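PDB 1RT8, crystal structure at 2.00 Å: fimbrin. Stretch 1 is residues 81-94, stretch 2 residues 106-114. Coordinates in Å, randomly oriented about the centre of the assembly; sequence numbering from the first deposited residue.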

ATOM      1  N   ASP A  81      13.999  24.532  -5.477  1.00 38.73           N
ATOM      2  CA  ASP A  81      12.995  25.199  -6.311  1.00 38.25           C
ATOM      3  C   ASP A  81      11.730  24.349  -6.468  1.00 35.24           C
ATOM      4  O   ASP A  81      11.778  23.128  -6.347  1.00 33.41           O
ATOM      5  CB  ASP A  81      13.593  25.559  -7.680  1.00 41.43           C
ATOM      6  CG  ASP A  81      13.718  24.364  -8.607  1.00 45.24           C
ATOM      7  OD1 ASP A  81      13.892  23.230  -8.115  1.00 46.51           O
ATOM      8  OD2 ASP A  81      13.658  24.566  -9.841  1.00 49.74           O
ATOM      9  N   ASN A  82      10.601  25.001  -6.728  1.00 34.59           N
ATOM     10  CA  ASN A  82       9.325  24.302  -6.875  1.00 32.67           C
ATOM     11  C   ASN A  82       9.395  23.127  -7.836  1.00 31.79           C
ATOM     12  O   ASN A  82       8.950  22.027  -7.515  1.00 30.90           O
ATOM     13  CB  ASN A  82       8.228  25.278  -7.309  1.00 34.45           C
ATOM     14  CG  ASN A  82       7.813  26.219  -6.187  1.00 33.54           C
ATOM     15  OD1 ASN A  82       8.135  25.987  -5.027  1.00 34.95           O
ATOM     16  ND2 ASN A  82       7.087  27.273  -6.528  1.00 34.61           N
ATOM     17  N   PHE A  83       9.979  23.361  -9.002  1.00 30.82           N
ATOM     18  CA  PHE A  83      10.126  22.332 -10.019  1.00 31.34           C
ATOM     19  C   PHE A  83      10.724  21.028  -9.466  1.00 29.22           C
ATOM     20  O   PHE A  83      10.255  19.927  -9.776  1.00 26.09           O
ATOM     21  CB  PHE A  83      11.016  22.860 -11.141  1.00 35.67           C
ATOM     22  CG  PHE A  83      11.135  21.930 -12.299  1.00 41.40           C
ATOM     23  CD1 PHE A  83      10.190  21.951 -13.320  1.00 42.89           C
ATOM     24  CD2 PHE A  83      12.185  21.018 -12.368  1.00 42.85           C
ATOM     25  CE1 PHE A  83      10.285  21.078 -14.403  1.00 45.30           C
ATOM     26  CE2 PHE A  83      12.292  20.139 -13.442  1.00 46.36           C
ATOM     27  CZ  PHE A  83      11.337  20.170 -14.465  1.00 46.43           C
ATOM     28  N   LYS A  84      11.772  21.144  -8.659  1.00 28.68           N
ATOM     29  CA  LYS A  84      12.397  19.953  -8.099  1.00 26.69           C
ATOM     30  C   LYS A  84      11.537  19.326  -7.008  1.00 25.00           C
ATOM     31  O   LYS A  84      11.508  18.102  -6.869  1.00 23.75           O
ATOM     32  CB  LYS A  84      13.797  20.274  -7.571  1.00 28.60           C
ATOM     33  CG  LYS A  84      14.833  20.428  -8.684  1.00 30.49           C
ATOM     34  CD  LYS A  84      16.244  20.585  -8.134  1.00 35.48           C
ATOM     35  CE  LYS A  84      17.263  20.633  -9.270  1.00 36.51           C
ATOM     36  NZ  LYS A  84      16.915  21.698 -10.245  1.00 38.32           N
ATOM     37  N   CYS A  85      10.834  20.158  -6.248  1.00 23.89           N
ATOM     38  CA  CYS A  85       9.945  19.665  -5.198  1.00 26.70           C
ATOM     39  C   CYS A  85       8.794  18.851  -5.819  1.00 28.61           C
ATOM     40  O   CYS A  85       8.364  17.839  -5.254  1.00 28.37           O
ATOM     41  CB  CYS A  85       9.362  20.827  -4.391  1.00 28.87           C
ATOM     42  SG  CYS A  85      10.521  21.702  -3.296  1.00 32.51           S
ATOM     43  N   ILE A  86       8.297  19.294  -6.976  1.00 27.29           N
ATOM     44  CA  ILE A  86       7.212  18.589  -7.647  1.00 25.54           C
ATOM     45  C   ILE A  86       7.664  17.204  -8.112  1.00 26.32           C
ATOM     46  O   ILE A  86       6.939  16.221  -7.927  1.00 25.68           O
ATOM     47  CB  ILE A  86       6.683  19.375  -8.865  1.00 27.04           C
ATOM     48  CG1 ILE A  86       5.946  20.634  -8.400  1.00 26.41           C
ATOM     49  CG2 ILE A  86       5.757  18.489  -9.689  1.00 23.42           C
ATOM     50  CD1 ILE A  86       4.724  20.356  -7.529  1.00 27.82           C
ATOM     51  N   GLU A  87       8.855  17.130  -8.712  1.00 25.25           N
ATOM     52  CA  GLU A  87       9.408  15.858  -9.173  1.00 24.44           C
ATOM     53  C   GLU A  87       9.491  14.910  -7.983  1.00 23.79           C
ATOM     54  O   GLU A  87       9.038  13.773  -8.049  1.00 22.96           O
ATOM     55  CB  GLU A  87      10.812  16.049  -9.773  1.00 25.84           C
ATOM     56  CG  GLU A  87      10.857  16.933 -11.024  1.00 28.94           C
ATOM     57  CD  GLU A  87      12.265  17.111 -11.567  1.00 31.29           C
ATOM     58  OE1 GLU A  87      13.184  17.411 -10.778  1.00 34.79           O
ATOM     59  OE2 GLU A  87      12.459  16.956 -12.784  1.00 34.08           O
ATOM     60  N   ASN A  88      10.081  15.382  -6.890  1.00 24.97           N
ATOM     61  CA  ASN A  88      10.198  14.568  -5.688  1.00 23.86           C
ATOM     62  C   ASN A  88       8.809  14.172  -5.174  1.00 22.74           C
ATOM     63  O   ASN A  88       8.583  13.031  -4.769  1.00 23.35           O
ATOM     64  CB  ASN A  88      10.937  15.342  -4.586  1.00 24.89           C
ATOM     65  CG  ASN A  88      12.442  15.393  -4.808  1.00 25.16           C
ATOM     66  OD1 ASN A  88      12.953  14.884  -5.798  1.00 26.06           O
ATOM     67  ND2 ASN A  88      13.160  16.009  -3.867  1.00 28.16           N
ATOM     68  N   ASN A  89       7.880  15.118  -5.174  1.00 22.28           N
ATOM     69  CA  ASN A  89       6.541  14.817  -4.683  1.00 22.36           C
ATOM     70  C   ASN A  89       5.795  13.828  -5.559  1.00 20.96           C
ATOM     71  O   ASN A  89       4.936  13.093  -5.074  1.00 22.91           O
ATOM     72  CB  ASN A  89       5.749  16.110  -4.474  1.00 22.79           C
ATOM     73  CG  ASN A  89       6.268  16.905  -3.282  1.00 26.73           C
ATOM     74  OD1 ASN A  89       6.880  16.339  -2.374  1.00 26.72           O
ATOM     75  ND2 ASN A  89       6.020  18.205  -3.273  1.00 27.99           N
ATOM     76  N   ASN A  90       6.132  13.785  -6.843  1.00 22.25           N
ATOM     77  CA  ASN A  90       5.505  12.815  -7.740  1.00 23.08           C
ATOM     78  C   ASN A  90       5.929  11.417  -7.284  1.00 23.04           C
ATOM     79  O   ASN A  90       5.125  10.475  -7.280  1.00 20.05           O
ATOM     80  CB  ASN A  90       5.960  13.031  -9.187  1.00 21.78           C
ATOM     81  CG  ASN A  90       5.248  14.185  -9.855  1.00 25.83           C
ATOM     82  OD1 ASN A  90       4.246  14.679  -9.354  1.00 25.34           O
ATOM     83  ND2 ASN A  90       5.758  14.612 -11.003  1.00 27.47           N
ATOM     84  N   VAL A  91       7.206  11.288  -6.920  1.00 21.41           N
ATOM     85  CA  VAL A  91       7.751  10.011  -6.446  1.00 20.08           C
ATOM     86  C   VAL A  91       7.046   9.583  -5.152  1.00 19.26           C
ATOM     87  O   VAL A  91       6.700   8.416  -4.981  1.00 20.69           O
ATOM     88  CB  VAL A  91       9.265  10.117  -6.171  1.00 20.93           C
ATOM     89  CG1 VAL A  91       9.762   8.834  -5.525  1.00 20.04           C
ATOM     90  CG2 VAL A  91      10.018  10.374  -7.470  1.00 17.99           C
ATOM     91  N   VAL A  92       6.851  10.535  -4.245  1.00 19.54           N
ATOM     92  CA  VAL A  92       6.167  10.278  -2.977  1.00 20.90           C
ATOM     93  C   VAL A  92       4.735   9.806  -3.227  1.00 21.67           C
ATOM     94  O   VAL A  92       4.341   8.717  -2.804  1.00 23.82           O
ATOM     95  CB  VAL A  92       6.120  11.562  -2.102  1.00 21.15           C
ATOM     96  CG1 VAL A  92       5.088  11.416  -0.990  1.00 20.70           C
ATOM     97  CG2 VAL A  92       7.501  11.830  -1.506  1.00 24.41           C
ATOM     98  N   ILE A  93       3.967  10.633  -3.934  1.00 21.72           N
ATOM     99  CA  ILE A  93       2.565  10.345  -4.222  1.00 21.45           C
ATOM    100  C   ILE A  93       2.331   9.014  -4.929  1.00 18.87           C
ATOM    101  O   ILE A  93       1.509   8.217  -4.498  1.00 21.61           O
ATOM    102  CB  ILE A  93       1.935  11.464  -5.093  1.00 23.12           C
ATOM    103  CG1 ILE A  93       1.807  12.760  -4.283  1.00 23.24           C
ATOM    104  CG2 ILE A  93       0.575  11.001  -5.640  1.00 24.29           C
ATOM    105  CD1 ILE A  93       0.906  12.659  -3.092  1.00 23.62           C
ATOM    106  N   ASN A  94       3.045   8.780  -6.019  1.00 18.77           N
ATOM    107  CA  ASN A  94       2.861   7.555  -6.779  1.00 22.21           C
ATOM    108  C   ASN A  94       3.385   6.296  -6.119  1.00 23.73           C
ATOM    109  O   ASN A  94       2.923   5.191  -6.429  1.00 23.80           O
ATOM    110  CB  ASN A  94       3.440   7.742  -8.174  1.00 24.26           C
ATOM    111  CG  ASN A  94       2.686   8.805  -8.944  1.00 29.33           C
ATOM    112  OD1 ASN A  94       1.457   8.802  -8.950  1.00 26.84           O
ATOM    113  ND2 ASN A  94       3.404   9.722  -9.576  1.00 27.33           N
ATOM    114  N   ASN A 106      -7.174  12.503  -2.269  1.00 57.03           N
ATOM    115  CA  ASN A 106      -7.341  13.896  -1.896  1.00 55.56           C
ATOM    116  C   ASN A 106      -6.010  14.656  -1.830  1.00 52.33           C
ATOM    117  O   ASN A 106      -6.000  15.859  -1.559  1.00 53.99           O
ATOM    118  CB  ASN A 106      -8.054  13.979  -0.547  1.00 58.04           C
ATOM    119  CG  ASN A 106      -8.753  15.305  -0.339  1.00 60.68           C
ATOM    120  OD1 ASN A 106      -9.349  15.547   0.713  1.00 62.76           O
ATOM    121  ND2 ASN A 106      -8.690  16.174  -1.344  1.00 61.09           N
ATOM    122  N   ILE A 107      -4.892  13.971  -2.084  1.00 46.36           N
ATOM    123  CA  ILE A 107      -3.593  14.640  -2.026  1.00 39.43           C
ATOM    124  C   ILE A 107      -2.770  14.528  -3.313  1.00 35.48           C
ATOM    125  O   ILE A 107      -2.621  13.449  -3.879  1.00 34.39           O
ATOM    126  CB  ILE A 107      -2.751  14.120  -0.825  1.00 38.41           C
ATOM    127  CG1 ILE A 107      -1.540  15.036  -0.605  1.00 36.20           C
ATOM    128  CG2 ILE A 107      -2.320  12.680  -1.073  1.00 35.09           C
ATOM    129  CD1 ILE A 107      -0.750  14.739   0.652  1.00 32.89           C
ATOM    130  N   GLY A 108      -2.249  15.665  -3.770  1.00 31.89           N
ATOM    131  CA  GLY A 108      -1.442  15.706  -4.978  1.00 27.06           C
ATOM    132  C   GLY A 108      -0.095  16.352  -4.710  1.00 24.38           C
ATOM    133  O   GLY A 108       0.105  16.954  -3.659  1.00 24.55           O
ATOM    134  N   ALA A 109       0.832  16.233  -5.656  1.00 24.52           N
ATOM    135  CA  ALA A 109       2.166  16.792  -5.486  1.00 26.43           C
ATOM    136  C   ALA A 109       2.124  18.248  -5.042  1.00 27.10           C
ATOM    137  O   ALA A 109       2.920  18.666  -4.198  1.00 26.94           O
ATOM    138  CB  ALA A 109       2.968  16.655  -6.782  1.00 26.65           C
ATOM    139  N   GLY A 110       1.190  19.012  -5.605  1.00 26.62           N
ATOM    140  CA  GLY A 110       1.059  20.414  -5.253  1.00 26.93           C
ATOM    141  C   GLY A 110       0.577  20.652  -3.832  1.00 27.87           C
ATOM    142  O   GLY A 110       0.885  21.683  -3.227  1.00 28.88           O
ATOM    143  N   ASP A 111      -0.195  19.710  -3.296  1.00 27.95           N
ATOM    144  CA  ASP A 111      -0.700  19.836  -1.936  1.00 27.75           C
ATOM    145  C   ASP A 111       0.466  19.717  -0.954  1.00 27.65           C
ATOM    146  O   ASP A 111       0.498  20.405   0.071  1.00 27.37           O
ATOM    147  CB  ASP A 111      -1.739  18.748  -1.635  1.00 30.29           C
ATOM    148  CG  ASP A 111      -2.988  18.868  -2.496  1.00 31.92           C
ATOM    149  OD1 ASP A 111      -3.472  19.999  -2.698  1.00 33.88           O
ATOM    150  OD2 ASP A 111      -3.496  17.828  -2.959  1.00 33.61           O
ATOM    151  N   ILE A 112       1.410  18.831  -1.261  1.00 26.84           N
ATOM    152  CA  ILE A 112       2.582  18.648  -0.408  1.00 26.56           C
ATOM    153  C   ILE A 112       3.439  19.907  -0.518  1.00 26.93           C
ATOM    154  O   ILE A 112       3.897  20.441   0.487  1.00 27.42           O
ATOM    155  CB  ILE A 112       3.424  17.427  -0.836  1.00 25.62           C
ATOM    156  CG1 ILE A 112       2.606  16.144  -0.661  1.00 25.15           C
ATOM    157  CG2 ILE A 112       4.700  17.353   0.003  1.00 24.03           C
ATOM    158  CD1 ILE A 112       3.329  14.874  -1.111  1.00 18.88           C
ATOM    159  N   LEU A 113       3.632  20.388  -1.741  1.00 28.52           N
ATOM    160  CA  LEU A 113       4.425  21.595  -1.971  1.00 29.40           C
ATOM    161  C   LEU A 113       3.881  22.788  -1.177  1.00 29.17           C
ATOM    162  O   LEU A 113       4.646  23.627  -0.708  1.00 29.87           O
ATOM    163  CB  LEU A 113       4.453  21.941  -3.469  1.00 28.86           C
ATOM    164  CG  LEU A 113       5.100  23.276  -3.877  1.00 28.74           C
ATOM    165  CD1 LEU A 113       6.564  23.285  -3.491  1.00 28.79           C
ATOM    166  CD2 LEU A 113       4.949  23.483  -5.370  1.00 28.50           C
ATOM    167  N   GLU A 114       2.562  22.852  -1.024  1.00 28.27           N
ATOM    168  CA  GLU A 114       1.923  23.946  -0.302  1.00 29.53           C
ATOM    169  C   GLU A 114       1.851  23.721   1.204  1.00 31.52           C
ATOM    170  O   GLU A 114       1.415  24.602   1.944  1.00 32.51           O
ATOM    171  CB  GLU A 114       0.510  24.176  -0.840  1.00 29.04           C
ATOM    172  CG  GLU A 114       0.457  24.811  -2.221  1.00 30.20           C
ATOM    173  CD  GLU A 114      -0.910  24.689  -2.869  1.00 31.55           C
ATOM    174  OE1 GLU A 114      -1.906  24.526  -2.129  1.00 31.61           O
ATOM    175  OE2 GLU A 114      -0.993  24.764  -4.116  1.00 31.53           O
TER

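The contact between residues 81-94 and 106-114 of fimbrin is a small, mostly apolar helix-helix packing, in which a short helix crosses a longer one steeply, comes closest at an alanine and carries a single weak hydrogen bond between the stretches. The axes of helix 82-94 and helix 109-113 run at 121° and approach to 8.8 Å, burying 509 Å² in all. At such an angle two helices cannot share a long seam, so the contact depends on a few well-placed side chains.

The general principle is that small residues let backbones draw near, and Ala 109 illustrates it. Its CA lies 4.9 Å from the CA of Asn 89, and its methyl packs directly on the facing side chain, with Asn 89 CB 3.7 Å from Ala 109 CB. The same methyl lies 3.5 Å from Asn 90 OD1; the CA-to-CB bond of Asn 90 points away, but the end of its side chain comes nearer. One turn later on the short helix, the backbones have parted to 6.7 Å between Cys 85 CA and Leu 113 CA, and a larger side chain fills the gap.

That side chain is Leu 113, a classic knob seated in a hole formed by Asn 82, Cys 85, Ile 86 and Asn 89. With chi1 t and chi2 p, it sends CD1 to 3.8 Å from Cys 85 CB and 3.5 Å from Asn 82 OD1, while CD2 rests 3.8 Å from Ile 86 CD1. The forked end of leucine suits this socket: CD1 leans to Cys 85, CD2 to Ile 86, and both lie against Asn 82. Ile 86 points sideways at its CA-to-CB bond, yet its m,m rotamer brings CD1 within reach of both Leu 113 and Ala 109, whose CB is 4.2 Å from Ile 86 CD1.

Toward the other end of the contact, Ile 93 is the counterpart on the long helix. It is buried and points toward the partner, placing CD1 3.8 Å from Ile 107 CG2 and also 3.8 Å from Ile 112 CD1. Its CG1 lies 3.9 Å from Ala 109 N, so it covers the start of the short helix as well. Ile 112, extended at chi2, reaches Val 92 too, with CD1 3.9 Å from Val 92 CG1. Branched aliphatic side chains suit this patch because they fill space without bringing polar groups that would need partners.

Asn 89 is the polar residue at the centre, and the one that hydrogen-bonds across the contact. Buried and pointing toward the short helix, it donates from ND2 to Ala 109 O at 3.3 Å, a weak bond with an angle of 124°. That carbonyl also accepts the helical bond from Leu 113 N, 3.1 Å from Ala 109 O, so the amide joins an acceptor already in use. ND2 is also hydrogen-bonded elsewhere in the structure.

Each helix start is secured locally: Asp 81 OD1 caps Lys 84 N at 3.0 Å, and Asp 111 OD2 accepts from Gly 108 N at 2.6 Å.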